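Local structure of putative amidohydrolase (Unidentified, 3FEQ) at residues C[238-243]-C[262-268]; C[251-257]-C[307-311]. The protein is a zinc-containing enzyme of the amidohydrolase superfamily that probably works as a prolidase, hydrolysing dipeptides that end in proline. All coordinates share one frame; numbering follows the deposited sequence.

Contact 1: residues C[238-243]-C[262-268]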
loop_
_atom_site.group_PDB
_atom_site.type_symbol
_atom_site.label_atom_id
_atom_site.label_comp_id
_atom_site.label_asym_id
_atom_site.label_seq_id
_atom_site.Cartn_x
_atom_site.Cartn_y
_atom_site.Cartn_z
ATOM N N ILE C 238 34.016 -11.154 -16.720
ATOM C CA ILE C 238 35.069 -10.841 -15.772
ATOM C C ILE C 238 35.638 -9.457 -16.004
ATOM O O ILE C 238 35.766 -8.664 -15.068
ATOM C CB ILE C 238 36.206 -11.856 -15.837
ATOM C CG1 ILE C 238 35.759 -13.174 -15.197
ATOM C CG2 ILE C 238 37.435 -11.296 -15.120
ATOM C CD1 ILE C 238 36.628 -14.369 -15.523
ATOM N N ALA C 239 35.972 -9.168 -17.256
ATOM C CA ALA C 239 36.677 -7.940 -17.567
ATOM C C ALA C 239 35.883 -6.751 -17.055
ATOM O O ALA C 239 36.388 -5.968 -16.250
ATOM C CB ALA C 239 36.938 -7.823 -19.061
ATOM N N ARG C 240 34.611 -6.677 -17.441
ATOM C CA ARG C 240 33.786 -5.522 -17.097
ATOM C C ARG C 240 33.614 -5.348 -15.584
ATOM O O ARG C 240 33.686 -4.225 -15.075
ATOM C CB ARG C 240 32.434 -5.568 -17.816
ATOM C CG ARG C 240 31.639 -6.825 -17.590
ATOM C CD ARG C 240 30.400 -6.815 -18.429
ATOM N NE ARG C 240 29.229 -7.021 -17.600
ATOM C CZ ARG C 240 28.286 -6.105 -17.400
ATOM N NH1 ARG C 240 27.252 -6.391 -16.621
ATOM N NH2 ARG C 240 28.362 -4.915 -17.992
ATOM N N ALA C 241 33.468 -6.468 -14.871
ATOM C CA ALA C 241 33.413 -6.456 -13.408
ATOM C C ALA C 241 34.652 -5.804 -12.826
ATOM O O ALA C 241 34.550 -4.941 -11.956
ATOM C CB ALA C 241 33.264 -7.860 -12.868
ATOM N N VAL C 242 35.816 -6.202 -13.333
ATOM C CA VAL C 242 37.085 -5.653 -12.866
ATOM C C VAL C 242 37.239 -4.181 -13.245
ATOM O O VAL C 242 37.676 -3.377 -12.432
ATOM C CB VAL C 242 38.277 -6.468 -13.382
ATOM C CG1 VAL C 242 39.575 -5.892 -12.863
ATOM C CG2 VAL C 242 38.141 -7.888 -12.938
ATOM N N ARG C 243 36.797 -3.824 -14.446
ATOM C CA ARG C 243 36.789 -2.429 -14.893
ATOM C C ARG C 243 35.929 -1.535 -14.007
ATOM O O ARG C 243 36.186 -0.342 -13.870
ATOM C CB ARG C 243 36.305 -2.328 -16.342
ATOM C CG ARG C 243 37.419 -2.094 -17.346
ATOM C CD ARG C 243 36.894 -1.948 -18.768
ATOM N NE ARG C 243 36.751 -3.251 -19.421
ATOM C CZ ARG C 243 35.588 -3.797 -19.781
ATOM N NH1 ARG C 243 34.444 -3.144 -19.587
ATOM N NH2 ARG C 243 35.571 -4.997 -20.350
ATOM N N LEU C 262 44.295 -8.026 -17.386
ATOM C CA LEU C 262 43.553 -6.896 -16.809
ATOM C C LEU C 262 43.347 -7.039 -15.308
ATOM O O LEU C 262 43.421 -6.062 -14.572
ATOM C CB LEU C 262 42.198 -6.748 -17.485
ATOM C CG LEU C 262 41.365 -5.522 -17.124
ATOM C CD1 LEU C 262 42.027 -4.257 -17.651
ATOM C CD2 LEU C 262 39.985 -5.686 -17.718
ATOM N N MET C 263 43.090 -8.264 -14.868
ATOM C CA MET C 263 42.963 -8.573 -13.455
ATOM C C MET C 263 44.251 -8.314 -12.684
ATOM O O MET C 263 44.228 -7.692 -11.621
ATOM C CB MET C 263 42.518 -10.022 -13.268
ATOM C CG MET C 263 41.147 -10.153 -12.645
ATOM S SD MET C 263 40.582 -11.849 -12.507
ATOM C CE MET C 263 40.892 -12.379 -14.179
ATOM N N HIS C 264 45.375 -8.786 -13.219
ATOM C CA HIS C 264 46.677 -8.564 -12.586
ATOM C C HIS C 264 46.984 -7.078 -12.473
ATOM O O HIS C 264 47.492 -6.616 -11.462
ATOM C CB HIS C 264 47.781 -9.265 -13.370
ATOM C CG HIS C 264 49.159 -8.807 -13.009
ATOM N ND1 HIS C 264 49.723 -9.048 -11.774
ATOM C CD2 HIS C 264 50.079 -8.106 -13.714
ATOM C CE1 HIS C 264 50.941 -8.534 -11.743
ATOM N NE2 HIS C 264 51.179 -7.957 -12.907
ATOM N N GLU C 265 46.629 -6.331 -13.506
ATOM C CA GLU C 265 46.892 -4.903 -13.560
ATOM C C GLU C 265 46.145 -4.147 -12.471
ATOM O O GLU C 265 46.698 -3.290 -11.799
ATOM C CB GLU C 265 46.465 -4.369 -14.922
ATOM C CG GLU C 265 47.464 -3.465 -15.589
ATOM C CD GLU C 265 47.245 -3.417 -17.085
ATOM O OE1 GLU C 265 46.484 -4.275 -17.586
ATOM O OE2 GLU C 265 47.848 -2.551 -17.762
ATOM N N HIS C 266 44.873 -4.457 -12.312
ATOM C CA HIS C 266 44.059 -3.785 -11.323
ATOM C C HIS C 266 44.278 -4.290 -9.897
ATOM O O HIS C 266 43.796 -3.685 -8.947
ATOM C CB HIS C 266 42.591 -3.933 -11.693
ATOM C CG HIS C 266 42.141 -2.994 -12.762
ATOM N ND1 HIS C 266 42.273 -3.277 -14.104
ATOM C CD2 HIS C 266 41.543 -1.783 -12.685
ATOM C CE1 HIS C 266 41.771 -2.280 -14.810
ATOM N NE2 HIS C 266 41.322 -1.362 -13.974
ATOM N N GLY C 267 44.964 -5.415 -9.744
ATOM C CA GLY C 267 45.241 -5.950 -8.416
ATOM C C GLY C 267 44.076 -6.751 -7.873
ATOM O O GLY C 267 43.892 -6.867 -6.660
ATOM N N ALA C 268 43.308 -7.331 -8.790
ATOM C CA ALA C 268 42.152 -8.140 -8.464
ATOM C C ALA C 268 42.511 -9.608 -8.236
ATOM O O ALA C 268 43.312 -10.176 -8.965
ATOM C CB ALA C 268 41.146 -8.021 -9.557
#

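Contact 2: residues C[251-257]-C[307-311]. With ZN (zinc ion), chain V.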
loop_
_atom_site.group_PDB
_atom_site.type_symbol
_atom_site.label_atom_id
_atom_site.label_comp_id
_atom_site.label_asym_id
_atom_site.label_seq_id
_atom_site.Cartn_x
_atom_site.Cartn_y
_atom_site.Cartn_z
ATOM N N HIS C 251 35.032 -18.172 -8.973
ATOM C CA HIS C 251 35.061 -19.179 -10.043
ATOM C C HIS C 251 36.008 -18.788 -11.166
ATOM O O HIS C 251 37.196 -19.122 -11.138
ATOM C CB HIS C 251 33.666 -19.434 -10.606
ATOM C CG HIS C 251 32.596 -19.471 -9.565
ATOM N ND1 HIS C 251 32.456 -20.521 -8.689
ATOM C CD2 HIS C 251 31.635 -18.576 -9.245
ATOM C CE1 HIS C 251 31.431 -20.285 -7.888
ATOM N NE2 HIS C 251 30.917 -19.109 -8.204
ATOM N N GLY C 252 35.484 -18.072 -12.150
ATOM C CA GLY C 252 36.322 -17.491 -13.197
ATOM C C GLY C 252 36.838 -18.531 -14.168
ATOM O O GLY C 252 37.882 -18.340 -14.790
ATOM N N ASN C 253 36.074 -19.611 -14.328
ATOM C CA ASN C 253 36.516 -20.800 -15.050
ATOM C C ASN C 253 36.804 -20.556 -16.519
ATOM O O ASN C 253 37.529 -21.331 -17.140
ATOM C CB ASN C 253 35.474 -21.905 -14.939
ATOM C CG ASN C 253 35.280 -22.380 -13.522
ATOM O OD1 ASN C 253 35.237 -21.583 -12.583
ATOM N ND2 ASN C 253 35.145 -23.691 -13.356
ATOM N N LEU C 254 36.218 -19.500 -17.081
ATOM C CA LEU C 254 36.317 -19.258 -18.512
ATOM C C LEU C 254 37.035 -17.949 -18.861
ATOM O O LEU C 254 36.593 -17.216 -19.751
ATOM C CB LEU C 254 34.929 -19.323 -19.169
ATOM C CG LEU C 254 34.116 -20.623 -19.010
ATOM C CD1 LEU C 254 32.887 -20.656 -19.898
ATOM C CD2 LEU C 254 34.941 -21.873 -19.263
ATOM N N VAL C 255 38.148 -17.666 -18.185
ATOM C CA VAL C 255 38.991 -16.518 -18.546
ATOM C C VAL C 255 39.690 -16.714 -19.875
ATOM O O VAL C 255 39.980 -17.846 -20.265
ATOM C CB VAL C 255 40.125 -16.306 -17.546
ATOM C CG1 VAL C 255 39.908 -15.043 -16.726
ATOM C CG2 VAL C 255 40.314 -17.548 -16.698
ATOM N N ASP C 256 39.986 -15.599 -20.544
ATOM C CA ASP C 256 41.068 -15.529 -21.526
ATOM C C ASP C 256 42.224 -14.772 -20.888
ATOM O O ASP C 256 42.031 -14.094 -19.872
ATOM C CB ASP C 256 40.600 -14.803 -22.793
ATOM C CG ASP C 256 39.698 -13.607 -22.488
ATOM O OD1 ASP C 256 40.114 -12.717 -21.713
ATOM O OD2 ASP C 256 38.574 -13.553 -23.032
ATOM N N GLU C 257 43.412 -14.851 -21.486
ATOM C CA GLU C 257 44.567 -14.173 -20.907
ATOM C C GLU C 257 44.432 -12.662 -20.999
ATOM O O GLU C 257 45.123 -11.932 -20.292
ATOM C CB GLU C 257 45.902 -14.664 -21.482
ATOM C CG GLU C 257 46.054 -14.515 -22.974
ATOM C CD GLU C 257 45.628 -15.764 -23.719
ATOM O OE1 GLU C 257 44.405 -16.011 -23.833
ATOM O OE2 GLU C 257 46.521 -16.501 -24.192
ATOM N N SER C 307 42.434 -22.947 -16.480
ATOM C CA SER C 307 42.373 -21.524 -16.133
ATOM C C SER C 307 43.400 -21.183 -15.066
ATOM O O SER C 307 43.968 -20.093 -15.056
ATOM C CB SER C 307 40.977 -21.170 -15.616
ATOM O OG SER C 307 40.682 -21.892 -14.432
ATOM N N LEU C 308 43.616 -22.135 -14.165
ATOM C CA LEU C 308 44.618 -22.024 -13.122
ATOM C C LEU C 308 45.946 -21.568 -13.702
ATOM O O LEU C 308 46.560 -20.620 -13.207
ATOM C CB LEU C 308 44.777 -23.371 -12.420
ATOM C CG LEU C 308 44.089 -23.529 -11.062
ATOM C CD1 LEU C 308 42.709 -22.872 -10.979
ATOM C CD2 LEU C 308 44.018 -24.999 -10.684
ATOM N N GLU C 309 46.353 -22.216 -14.790
ATOM C CA GLU C 309 47.610 -21.898 -15.445
ATOM C C GLU C 309 47.618 -20.495 -16.005
ATOM O O GLU C 309 48.599 -19.771 -15.849
ATOM C CB GLU C 309 47.907 -22.894 -16.552
ATOM C CG GLU C 309 48.600 -24.139 -16.052
ATOM C CD GLU C 309 48.434 -25.309 -16.992
ATOM O OE1 GLU C 309 48.560 -25.109 -18.220
ATOM O OE2 GLU C 309 48.185 -26.430 -16.503
ATOM N N ILE C 310 46.515 -20.110 -16.635
ATOM C CA ILE C 310 46.354 -18.760 -17.150
ATOM C C ILE C 310 46.531 -17.723 -16.051
ATOM O O ILE C 310 47.291 -16.763 -16.214
ATOM C CB ILE C 310 44.982 -18.576 -17.784
ATOM C CG1 ILE C 310 44.686 -19.748 -18.734
ATOM C CG2 ILE C 310 44.888 -17.199 -18.439
ATOM C CD1 ILE C 310 43.457 -19.571 -19.575
ATOM N N TYR C 311 45.863 -17.953 -14.920
ATOM C CA TYR C 311 45.971 -17.071 -13.763
ATOM C C TYR C 311 47.398 -16.960 -13.217
ATOM O O TYR C 311 47.853 -15.864 -12.871
ATOM C CB TYR C 311 45.018 -17.523 -12.658
ATOM C CG TYR C 311 43.564 -17.247 -12.956
ATOM C CD1 TYR C 311 43.151 -15.999 -13.416
ATOM C CD2 TYR C 311 42.597 -18.223 -12.751
ATOM C CE1 TYR C 311 41.816 -15.749 -13.692
ATOM C CE2 TYR C 311 41.263 -17.980 -13.028
ATOM C CZ TYR C 311 40.880 -16.743 -13.491
ATOM O OH TYR C 311 39.561 -16.507 -13.778
HETATM ZN ZN ZN V . 28.879 -18.236 -7.366
#

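Contact 1: residues C[238-243]-C[262-268]
V242 reaches across to 262-268 with both methyls, and its 87 Å² of buried surface is the largest share of any residue here. CG1 sits 3.8 Å from CB of H266 and also meets CB of A268, while CG2 lies 3.8 Å from CG of M263. Its chi1 of -179° sets CG1 anti to the backbone N, which divides the two branches between these neighbours. At one end of the interface CG2 of I238 meets M263 CE at 3.7 Å, the two side chains crossing at about a right angle. L262 points back with CD2, which touches CB of A239 at 4.0 Å and comes obliquely to the R243 guanidinium. The H266 ring is tied to its own helix: ND1 donates to L262 O (3.0 Å, 159° at the hydrogen), which lies in the ring plane; H266 N reaches it from the carbonyl's opposite face. G267, with positive phi, is the C' residue of a Schellman motif, in which A268 N bonds M263 O. I238 and M263 both also touch I249 of strand 248-254. The axes of 238-243 and 262-266 run at 15°, 10.0 Å apart at their closest, the near-parallel packing of consecutive outer helices in a TIM-barrel amidohydrolase.

Contact 2: residues C[251-257]-C[307-311]
Strand 251-254 meets helix 307-311 at 107° between their directions, with 9.1 Å between the axes, and a type I beta turn from G252 to V255 follows the strand's metal-binding residue. Here the C-terminal end of a parallel barrel strand, with the turn following it, crosses outer helix 302-314 steeply in a TIM-barrel amidohydrolase. The side chain of V255 points at the helix and runs obliquely to that of Y311. Both its methyls lie by the phenol: CG1 is 3.7 Å from CE1 of Y311, and CG2 approaches CZ. The same CG2 also reaches CB of S307 at 3.8 Å, so one methyl bridges two residues a helical turn apart. It is likewise the CB of S307 that faces the carbonyl of N253. The polar ends of this pair turn elsewhere, S307 OG to G304 O within its own helix and N253, pointing away from helix 307-311, through ND2 to V300 O. I310 extends the apolar seam beyond the turn. Its CG2, anti to the backbone N, lies 3.9 Å from CA of E257, while CD1 meets V255 O. Next to E257, D256 takes the N-cap position, its OD1 accepting from A259 N. H251 faces away from helix 302-314 and binds a zinc ion through NE2 at 2.4 Å, with H231 as another ligand of that metal and T273 OG1 hydrogen-bonded to its ND1, a second-shell contact that would orient the imidazole. One residue after the metal ligand, the buried carbonyl of G252 receives the single hydrogen bond between the segments: Y311 OH donates to G252 O over 2.7 Å, with a C=O...donor angle of 117° and the donor tilted 18° from the carbonyl plane.

From the N terminus, helix 235-243 comes first, then strand 248-254, helix 257-266 and, much later, helix 302-314. Contact 1 closes a short loop of 18 residues around the strand; contact 2 starts within that loop and spans 49 residues to helix 302-314. The segments therefore alternate, and the two loops cross. Their centres lie 12 Å apart and their side chains meet directly: M263 CE is 3.5 Å from Y311 CE1, and I238 CD1 is 3.6 Å from V255 CG1. This shared apolar layer ties three outer helices to one parallel barrel strand, whose H251 is one ligand of a zinc ion.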